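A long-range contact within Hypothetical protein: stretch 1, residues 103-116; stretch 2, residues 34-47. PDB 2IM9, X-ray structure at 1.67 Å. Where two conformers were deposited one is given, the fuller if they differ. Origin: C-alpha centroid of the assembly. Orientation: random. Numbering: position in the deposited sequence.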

ATOM      1  N   LEU A 103      -4.383   8.212  -0.196  1.00 13.81           N
ATOM      2  CA  LEU A 103      -5.326   8.119   0.918  1.00 14.64           C
ATOM      3  C   LEU A 103      -5.173   9.275   1.896  1.00 15.36           C
ATOM      4  O   LEU A 103      -6.169   9.883   2.296  1.00 14.84           O
ATOM      5  CB  LEU A 103      -5.183   6.786   1.659  1.00 14.62           C
ATOM      6  CG  LEU A 103      -5.700   5.566   0.897  1.00 16.06           C
ATOM      7  CD1 LEU A 103      -5.422   4.301   1.723  1.00 19.83           C
ATOM      8  CD2 LEU A 103      -7.186   5.712   0.542  1.00 17.04           C
ATOM      9  N   SER A 104      -3.934   9.587   2.265  1.00 15.55           N
ATOM     10  CA  SER A 104      -3.682  10.661   3.226  1.00 16.37           C
ATOM     11  C   SER A 104      -4.067  12.031   2.668  1.00 16.73           C
ATOM     12  O   SER A 104      -4.592  12.856   3.412  1.00 17.90           O
ATOM     13  CB  SER A 104      -2.231  10.638   3.713  1.00 16.37           C
ATOM     14  OG  SER A 104      -1.928   9.375   4.295  1.00 16.90           O
ATOM     15  N   LEU A 105      -3.831  12.276   1.377  1.00 16.13           N
ATOM     16  CA  LEU A 105      -4.306  13.523   0.740  1.00 16.11           C
ATOM     17  C   LEU A 105      -5.839  13.568   0.738  1.00 17.05           C
ATOM     18  O   LEU A 105      -6.437  14.606   1.023  1.00 17.42           O
ATOM     19  CB  LEU A 105      -3.784  13.669  -0.701  1.00 16.33           C
ATOM     20  CG  LEU A 105      -2.288  14.002  -0.838  1.00 14.39           C
ATOM     21  CD1 LEU A 105      -1.770  13.663  -2.228  1.00 14.55           C
ATOM     22  CD2 LEU A 105      -2.044  15.486  -0.501  1.00 14.81           C
ATOM     23  N   ALA A 106      -6.466  12.435   0.429  1.00 16.62           N
ATOM     24  CA  ALA A 106      -7.926  12.402   0.327  1.00 17.72           C
ATOM     25  C   ALA A 106      -8.590  12.622   1.673  1.00 18.03           C
ATOM     26  O   ALA A 106      -9.674  13.197   1.746  1.00 18.85           O
ATOM     27  CB  ALA A 106      -8.403  11.081  -0.300  1.00 16.81           C
ATOM     28  N   LEU A 107      -7.943  12.155   2.737  1.00 18.38           N
ATOM     29  CA  LEU A 107      -8.486  12.255   4.079  1.00 19.95           C
ATOM     30  C   LEU A 107      -8.327  13.627   4.717  1.00 20.15           C
ATOM     31  O   LEU A 107      -9.033  13.928   5.680  1.00 21.66           O
ATOM     32  CB  LEU A 107      -7.813  11.231   4.982  1.00 20.44           C
ATOM     33  CG  LEU A 107      -8.200   9.774   4.768  1.00 24.39           C
ATOM     34  CD1 LEU A 107      -7.289   8.955   5.656  1.00 27.00           C
ATOM     35  CD2 LEU A 107      -9.666   9.554   5.123  1.00 26.81           C
ATOM     36  N   ALA A 108      -7.427  14.439   4.169  1.00 19.31           N
ATOM     37  CA  ALA A 108      -7.033  15.714   4.767  1.00 18.57           C
ATOM     38  C   ALA A 108      -7.535  16.883   3.948  1.00 18.60           C
ATOM     39  O   ALA A 108      -7.997  16.688   2.831  1.00 17.72           O
ATOM     40  CB  ALA A 108      -5.511  15.769   4.880  1.00 18.38           C
ATOM     41  N   ASN A 109      -7.417  18.096   4.505  1.00 18.75           N
ATOM     42  CA  ASN A 109      -7.844  19.333   3.846  0.50 18.83           C
ATOM     43  C   ASN A 109      -6.743  20.369   3.698  1.00 18.36           C
ATOM     44  O   ASN A 109      -7.003  21.507   3.295  1.00 18.36           O
ATOM     45  CB  ASN A 109      -8.968  19.997   4.639  0.50 19.31           C
ATOM     46  CG  ASN A 109     -10.309  19.373   4.388  0.50 20.17           C
ATOM     47  OD1 ASN A 109     -11.020  19.037   5.330  0.50 23.57           O
ATOM     48  ND2 ASN A 109     -10.679  19.231   3.118  0.50 22.76           N
ATOM     49  N   SER A 110      -5.520  19.998   4.056  1.00 17.75           N
ATOM     50  CA  SER A 110      -4.423  20.959   4.113  1.00 18.01           C
ATOM     51  C   SER A 110      -3.100  20.211   4.135  1.00 17.64           C
ATOM     52  O   SER A 110      -3.062  19.036   4.497  1.00 17.77           O
ATOM     53  CB  SER A 110      -4.544  21.810   5.384  1.00 18.06           C
ATOM     54  OG  SER A 110      -4.276  21.040   6.552  1.00 17.13           O
ATOM     55  N   LEU A 111      -2.016  20.899   3.787  1.00 18.37           N
ATOM     56  CA  LEU A 111      -0.680  20.293   3.887  1.00 16.88           C
ATOM     57  C   LEU A 111      -0.426  19.772   5.311  1.00 17.74           C
ATOM     58  O   LEU A 111       0.107  18.668   5.499  1.00 17.65           O
ATOM     59  CB  LEU A 111       0.389  21.305   3.472  1.00 17.29           C
ATOM     60  CG  LEU A 111       1.842  20.926   3.733  1.00 16.50           C
ATOM     61  CD1 LEU A 111       2.274  19.753   2.848  1.00 17.70           C
ATOM     62  CD2 LEU A 111       2.765  22.132   3.525  1.00 17.29           C
ATOM     63  N   GLU A 112      -0.818  20.563   6.315  1.00 16.87           N
ATOM     64  CA  GLU A 112      -0.572  20.198   7.719  1.00 18.14           C
ATOM     65  C   GLU A 112      -1.338  18.929   8.141  1.00 17.98           C
ATOM     66  O   GLU A 112      -0.790  18.038   8.806  1.00 18.40           O
ATOM     67  CB  GLU A 112      -0.946  21.372   8.634  1.00 18.55           C
ATOM     68  CG  GLU A 112      -0.099  22.636   8.401  1.00 21.30           C
ATOM     69  CD  GLU A 112      -0.562  23.574   7.252  1.00 23.75           C
ATOM     70  OE1 GLU A 112      -1.537  23.290   6.504  1.00 22.12           O
ATOM     71  OE2 GLU A 112       0.099  24.631   7.100  1.00 29.50           O
ATOM     72  N   SER A 113      -2.603  18.838   7.742  1.00 17.80           N
ATOM     73  CA  SER A 113      -3.402  17.671   8.123  1.00 17.80           C
ATOM     74  C   SER A 113      -2.952  16.466   7.291  1.00 17.34           C
ATOM     75  O   SER A 113      -2.985  15.341   7.781  1.00 17.63           O
ATOM     76  CB  SER A 113      -4.915  17.941   8.005  1.00 18.34           C
ATOM     77  OG  SER A 113      -5.234  18.421   6.709  1.00 22.86           O
ATOM     78  N   PHE A 114      -2.521  16.698   6.043  1.00 16.31           N
ATOM     79  CA  PHE A 114      -1.954  15.600   5.221  1.00 16.51           C
ATOM     80  C   PHE A 114      -0.733  14.980   5.912  1.00 16.27           C
ATOM     81  O   PHE A 114      -0.586  13.749   5.986  1.00 16.04           O
ATOM     82  CB  PHE A 114      -1.563  16.084   3.819  1.00 16.18           C
ATOM     83  CG  PHE A 114      -0.518  15.216   3.146  1.00 15.93           C
ATOM     84  CD1 PHE A 114      -0.882  14.003   2.570  1.00 15.74           C
ATOM     85  CD2 PHE A 114       0.821  15.591   3.128  1.00 17.98           C
ATOM     86  CE1 PHE A 114       0.066  13.174   1.963  1.00 14.36           C
ATOM     87  CE2 PHE A 114       1.778  14.767   2.512  1.00 16.59           C
ATOM     88  CZ  PHE A 114       1.382  13.568   1.924  1.00 15.33           C
ATOM     89  N   GLN A 115       0.156  15.835   6.401  1.00 16.66           N
ATOM     90  CA  GLN A 115       1.350  15.354   7.085  1.00 17.10           C
ATOM     91  C   GLN A 115       0.974  14.455   8.258  1.00 17.51           C
ATOM     92  O   GLN A 115       1.529  13.363   8.436  1.00 17.36           O
ATOM     93  CB  GLN A 115       2.176  16.550   7.555  1.00 17.09           C
ATOM     94  CG  GLN A 115       2.967  17.175   6.443  1.00 17.32           C
ATOM     95  CD  GLN A 115       3.522  18.534   6.787  1.00 20.57           C
ATOM     96  OE1 GLN A 115       3.123  19.154   7.775  1.00 21.68           O
ATOM     97  NE2 GLN A 115       4.415  19.027   5.948  1.00 20.65           N
ATOM     98  N   GLU A 116      -0.030  14.879   9.021  1.00 17.67           N
ATOM     99  CA  GLU A 116      -0.464  14.141  10.195  1.00 18.66           C
ATOM    100  C   GLU A 116      -1.118  12.811   9.792  1.00 18.13           C
ATOM    101  O   GLU A 116      -0.841  11.759  10.375  1.00 17.36           O
ATOM    102  CB  GLU A 116      -1.453  14.995  10.980  1.00 19.15           C
ATOM    103  CG  GLU A 116      -1.733  14.461  12.364  1.00 22.81           C
TER
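Stretch 2 34-47: ANSSIRKLYHTLNT

The strongest polar link between the stretches is the Arg39-Glu112 salt bridge. Arg39 reaches from stretch 2 to Glu112 and meets its carboxylate nearly end-on: NH1 of Arg39 donates to OE2 of Glu112 at 2.9 Å, and NH2 of Arg39 donates to OE1 of Glu112, also at 2.9 Å. A weak third bond, from Arg39 NH2 to Glu112 OE2, spans 3.1 Å. The acid lies at the edge of the guanidinium, near its plane, while Leu111 CB covers one face, 3.8 Å from Arg39 NH2. One side chain thus serves both charge pairing and packing.

Two further bonds read the backbone of stretch 1 rather than its side chains. Tyr42 OH donates to Leu105 O at 2.7 Å; the same oxygen also accepts a weak bond from Ala108 N at 3.3 Å. Asn46 ND2 donates to Asn109 O at 2.8 Å, almost linearly at 175°. A water extends this last contact, accepting from Asn109 ND2 and donating to Asn46 OD1, each 2.6 Å from the water oxygen.

Most of stretch 2 is helix, already under way at Ala34, and it lies over a helix-turn-helix. Its axis makes 43° with helix 103-107, at a closest approach of 11.8 Å, and 115° with helix 111-116, at 10.0 Å. The backbones come nearer at the turn: CA of Ser110 is 5.9 Å from CA of Tyr42, and CA of Leu111 is 5.5 Å from CA of Arg39. Ser110 occupies the N-cap position of the second helix, and Asn109 N, in the turn, donates to Ser113 OG in the second helix at 3.1 Å.

Tyr42 fills the corner so formed. Asn109 C lies over one face of its ring, 3.5 Å from CD1 of Tyr42, and Ser110 CA lies over one face as well. Phe114 CB stands at the ring edge, 3.8 Å from Tyr42 OH. Separately, Ala108 CB comes to 3.4 Å from Tyr42 OH.

One helical turn back, Ile38 points toward stretch 1 and gathers three apolar side chains. Its CG2 lies 3.7 Å from Leu105 CD2 and 3.8 Å from Leu111 CD1, and its CD1 lies 3.5 Å from Phe114 CE2. Leu41 adds a looser touch, CD2 to Leu105 CD2 at 4.2 Å. The rule is economical: Ile38 and Tyr42, four residues apart on one helical face, carry much of the packing, while Arg39 and Asn46 add polar links.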

ATOM      1  N   ALA A  34       7.385  18.952  -2.539  1.00 17.88           N
ATOM      2  CA  ALA A  34       6.073  18.374  -2.211  1.00 17.41           C
ATOM      3  C   ALA A  34       5.206  19.333  -1.407  1.00 17.36           C
ATOM      4  O   ALA A  34       3.995  19.398  -1.633  1.00 17.28           O
ATOM      5  CB  ALA A  34       6.238  17.060  -1.456  1.00 17.63           C
ATOM      6  N   ASN A  35       5.802  20.049  -0.447  1.00 17.78           N
ATOM      7  CA  ASN A  35       5.051  21.055   0.322  1.00 17.87           C
ATOM      8  C   ASN A  35       4.393  22.084  -0.597  1.00 18.37           C
ATOM      9  O   ASN A  35       3.217  22.410  -0.429  1.00 17.76           O
ATOM     10  CB  ASN A  35       5.960  21.757   1.344  1.00 17.51           C
ATOM     11  CG  ASN A  35       6.413  20.834   2.449  1.00 17.69           C
ATOM     12  OD1 ASN A  35       5.792  19.803   2.706  1.00 17.86           O
ATOM     13  ND2 ASN A  35       7.515  21.202   3.119  1.00 18.15           N
ATOM     14  N   SER A  36       5.140  22.570  -1.587  1.00 18.38           N
ATOM     15  CA  SER A  36       4.616  23.554  -2.524  1.00 19.40           C
ATOM     16  C   SER A  36       3.470  22.964  -3.358  1.00 19.24           C
ATOM     17  O   SER A  36       2.405  23.568  -3.445  1.00 19.15           O
ATOM     18  CB  SER A  36       5.755  24.129  -3.393  1.00 20.65           C
ATOM     19  OG  SER A  36       5.264  25.127  -4.265  1.00 22.53           O
ATOM     20  N   SER A  37       3.668  21.762  -3.909  1.00 18.57           N
ATOM     21  CA  SER A  37       2.659  21.098  -4.749  0.50 18.16           C
ATOM     22  C   SER A  37       1.379  20.731  -4.000  1.00 18.56           C
ATOM     23  O   SER A  37       0.267  20.893  -4.524  1.00 18.82           O
ATOM     24  CB  SER A  37       3.248  19.841  -5.391  0.50 18.32           C
ATOM     25  OG  SER A  37       4.280  20.189  -6.289  0.50 16.59           O
ATOM     26  N   ILE A  38       1.539  20.234  -2.780  1.00 17.23           N
ATOM     27  CA  ILE A  38       0.408  19.832  -1.939  1.00 17.38           C
ATOM     28  C   ILE A  38      -0.397  21.044  -1.456  1.00 17.53           C
ATOM     29  O   ILE A  38      -1.635  21.019  -1.487  1.00 17.35           O
ATOM     30  CB  ILE A  38       0.883  18.936  -0.781  1.00 16.75           C
ATOM     31  CG1 ILE A  38       1.387  17.603  -1.376  1.00 16.59           C
ATOM     32  CG2 ILE A  38      -0.254  18.682   0.205  1.00 15.57           C
ATOM     33  CD1 ILE A  38       2.226  16.731  -0.408  1.00 18.30           C
ATOM     34  N   ARG A  39       0.301  22.100  -1.022  1.00 18.56           N
ATOM     35  CA  ARG A  39      -0.371  23.344  -0.659  1.00 20.02           C
ATOM     36  C   ARG A  39      -1.273  23.790  -1.801  1.00 21.16           C
ATOM     37  O   ARG A  39      -2.439  24.123  -1.573  1.00 21.56           O
ATOM     38  CB  ARG A  39       0.648  24.444  -0.318  1.00 20.07           C
ATOM     39  CG  ARG A  39       0.033  25.779   0.044  1.00 22.40           C
ATOM     40  CD  ARG A  39      -0.556  25.709   1.438  1.00 22.33           C
ATOM     41  NE  ARG A  39       0.472  25.859   2.473  1.00 23.51           N
ATOM     42  CZ  ARG A  39       0.327  25.443   3.727  1.00 22.36           C
ATOM     43  NH1 ARG A  39       1.295  25.649   4.605  1.00 24.48           N
ATOM     44  NH2 ARG A  39      -0.793  24.830   4.108  1.00 21.21           N
ATOM     45  N   LYS A  40      -0.727  23.793  -3.025  1.00 21.92           N
ATOM     46  CA  LYS A  40      -1.486  24.199  -4.216  1.00 23.05           C
ATOM     47  C   LYS A  40      -2.634  23.265  -4.521  1.00 22.08           C
ATOM     48  O   LYS A  40      -3.722  23.726  -4.887  1.00 22.07           O
ATOM     49  CB  LYS A  40      -0.585  24.325  -5.456  1.00 23.53           C
ATOM     50  CG  LYS A  40       0.376  25.503  -5.401  1.00 26.49           C
ATOM     51  CD  LYS A  40       1.311  25.521  -6.605  1.00 27.03           C
ATOM     52  CE  LYS A  40       2.456  26.522  -6.401  1.00 33.74           C
ATOM     53  NZ  LYS A  40       3.101  26.912  -7.691  1.00 37.60           N
ATOM     54  N   LEU A  41      -2.404  21.959  -4.378  1.00 21.04           N
ATOM     55  CA  LEU A  41      -3.464  20.987  -4.606  1.00 21.56           C
ATOM     56  C   LEU A  41      -4.687  21.324  -3.766  1.00 21.58           C
ATOM     57  O   LEU A  41      -5.802  21.382  -4.287  1.00 21.09           O
ATOM     58  CB  LEU A  41      -2.999  19.551  -4.320  1.00 21.76           C
ATOM     59  CG  LEU A  41      -4.083  18.473  -4.459  1.00 23.58           C
ATOM     60  CD1 LEU A  41      -4.637  18.383  -5.896  1.00 25.12           C
ATOM     61  CD2 LEU A  41      -3.509  17.144  -4.029  1.00 26.42           C
ATOM     62  N   TYR A  42      -4.470  21.574  -2.473  1.00 21.81           N
ATOM     63  CA  TYR A  42      -5.583  21.867  -1.562  1.00 22.49           C
ATOM     64  C   TYR A  42      -6.309  23.150  -1.875  1.00 24.38           C
ATOM     65  O   TYR A  42      -7.526  23.210  -1.734  1.00 25.35           O
ATOM     66  CB  TYR A  42      -5.150  21.818  -0.103  1.00 20.82           C
ATOM     67  CG  TYR A  42      -5.014  20.391   0.375  1.00 18.70           C
ATOM     68  CD1 TYR A  42      -6.103  19.519   0.322  1.00 20.03           C
ATOM     69  CD2 TYR A  42      -3.801  19.911   0.868  1.00 17.42           C
ATOM     70  CE1 TYR A  42      -5.977  18.193   0.744  1.00 18.19           C
ATOM     71  CE2 TYR A  42      -3.667  18.601   1.308  1.00 16.72           C
ATOM     72  CZ  TYR A  42      -4.759  17.749   1.242  1.00 17.23           C
ATOM     73  OH  TYR A  42      -4.635  16.448   1.666  1.00 16.62           O
ATOM     74  N   HIS A  43      -5.573  24.162  -2.315  1.00 26.82           N
ATOM     75  CA  HIS A  43      -6.199  25.403  -2.771  1.00 29.77           C
ATOM     76  C   HIS A  43      -7.224  25.100  -3.859  1.00 31.13           C
ATOM     77  O   HIS A  43      -8.346  25.603  -3.807  1.00 31.76           O
ATOM     78  CB  HIS A  43      -5.148  26.415  -3.246  1.00 30.22           C
ATOM     79  CG  HIS A  43      -4.425  27.102  -2.128  1.00 33.00           C
ATOM     80  ND1 HIS A  43      -5.077  27.617  -1.025  1.00 37.52           N
ATOM     81  CD2 HIS A  43      -3.112  27.378  -1.949  1.00 35.74           C
ATOM     82  CE1 HIS A  43      -4.194  28.168  -0.211  1.00 37.44           C
ATOM     83  NE2 HIS A  43      -2.993  28.035  -0.747  1.00 37.31           N
ATOM     84  N   THR A  44      -6.859  24.235  -4.803  1.00 32.26           N
ATOM     85  CA  THR A  44      -7.789  23.796  -5.847  1.00 33.73           C
ATOM     86  C   THR A  44      -8.930  22.966  -5.262  1.00 34.21           C
ATOM     87  O   THR A  44     -10.103  23.233  -5.551  1.00 35.14           O
ATOM     88  CB  THR A  44      -7.083  22.975  -6.955  1.00 33.76           C
ATOM     89  OG1 THR A  44      -5.903  23.659  -7.390  1.00 34.92           O
ATOM     90  CG2 THR A  44      -8.005  22.772  -8.151  1.00 34.74           C
ATOM     91  N   LEU A  45      -8.595  21.971  -4.442  1.00 34.38           N
ATOM     92  CA  LEU A  45      -9.601  21.064  -3.890  1.00 34.86           C
ATOM     93  C   LEU A  45     -10.603  21.777  -2.998  1.00 35.31           C
ATOM     94  O   LEU A  45     -11.803  21.528  -3.094  1.00 35.54           O
ATOM     95  CB  LEU A  45      -8.964  19.916  -3.104  1.00 34.73           C
ATOM     96  CG  LEU A  45      -8.337  18.723  -3.825  1.00 35.61           C
ATOM     97  CD1 LEU A  45      -7.784  17.759  -2.786  1.00 35.54           C
ATOM     98  CD2 LEU A  45      -9.322  18.004  -4.777  1.00 35.07           C
ATOM     99  N   ASN A  46     -10.109  22.665  -2.138  1.00 35.45           N
ATOM    100  CA  ASN A  46     -10.963  23.314  -1.145  1.00 36.24           C
ATOM    101  C   ASN A  46     -11.935  24.344  -1.721  1.00 37.19           C
ATOM    102  O   ASN A  46     -12.817  24.823  -1.006  1.00 37.56           O
ATOM    103  CB  ASN A  46     -10.127  23.912  -0.001  1.00 35.27           C
ATOM    104  CG  ASN A  46      -9.361  22.842   0.784  1.00 34.58           C
ATOM    105  OD1 ASN A  46      -9.569  21.647   0.580  1.00 32.25           O
ATOM    106  ND2 ASN A  46      -8.467  23.271   1.666  1.00 29.11           N
ATOM    107  N   THR A  47     -11.774  24.685  -2.998  1.00 38.29           N
ATOM    108  CA  THR A  47     -12.744  25.549  -3.667  1.00 39.66           C
ATOM    109  C   THR A  47     -13.861  24.686  -4.237  1.00 40.00           C
ATOM    110  O   THR A  47     -14.994  25.150  -4.388  1.00 41.03           O
ATOM    111  CB  THR A  47     -12.121  26.404  -4.800  1.00 39.97           C
ATOM    112  OG1 THR A  47     -11.698  25.555  -5.874  1.00 40.62           O
ATOM    113  CG2 THR A  47     -10.939  27.224  -4.290  1.00 40.45           C
TER
HETATM  114  O   HOH W   1      -9.866  19.096   0.693  1.00 27.98           O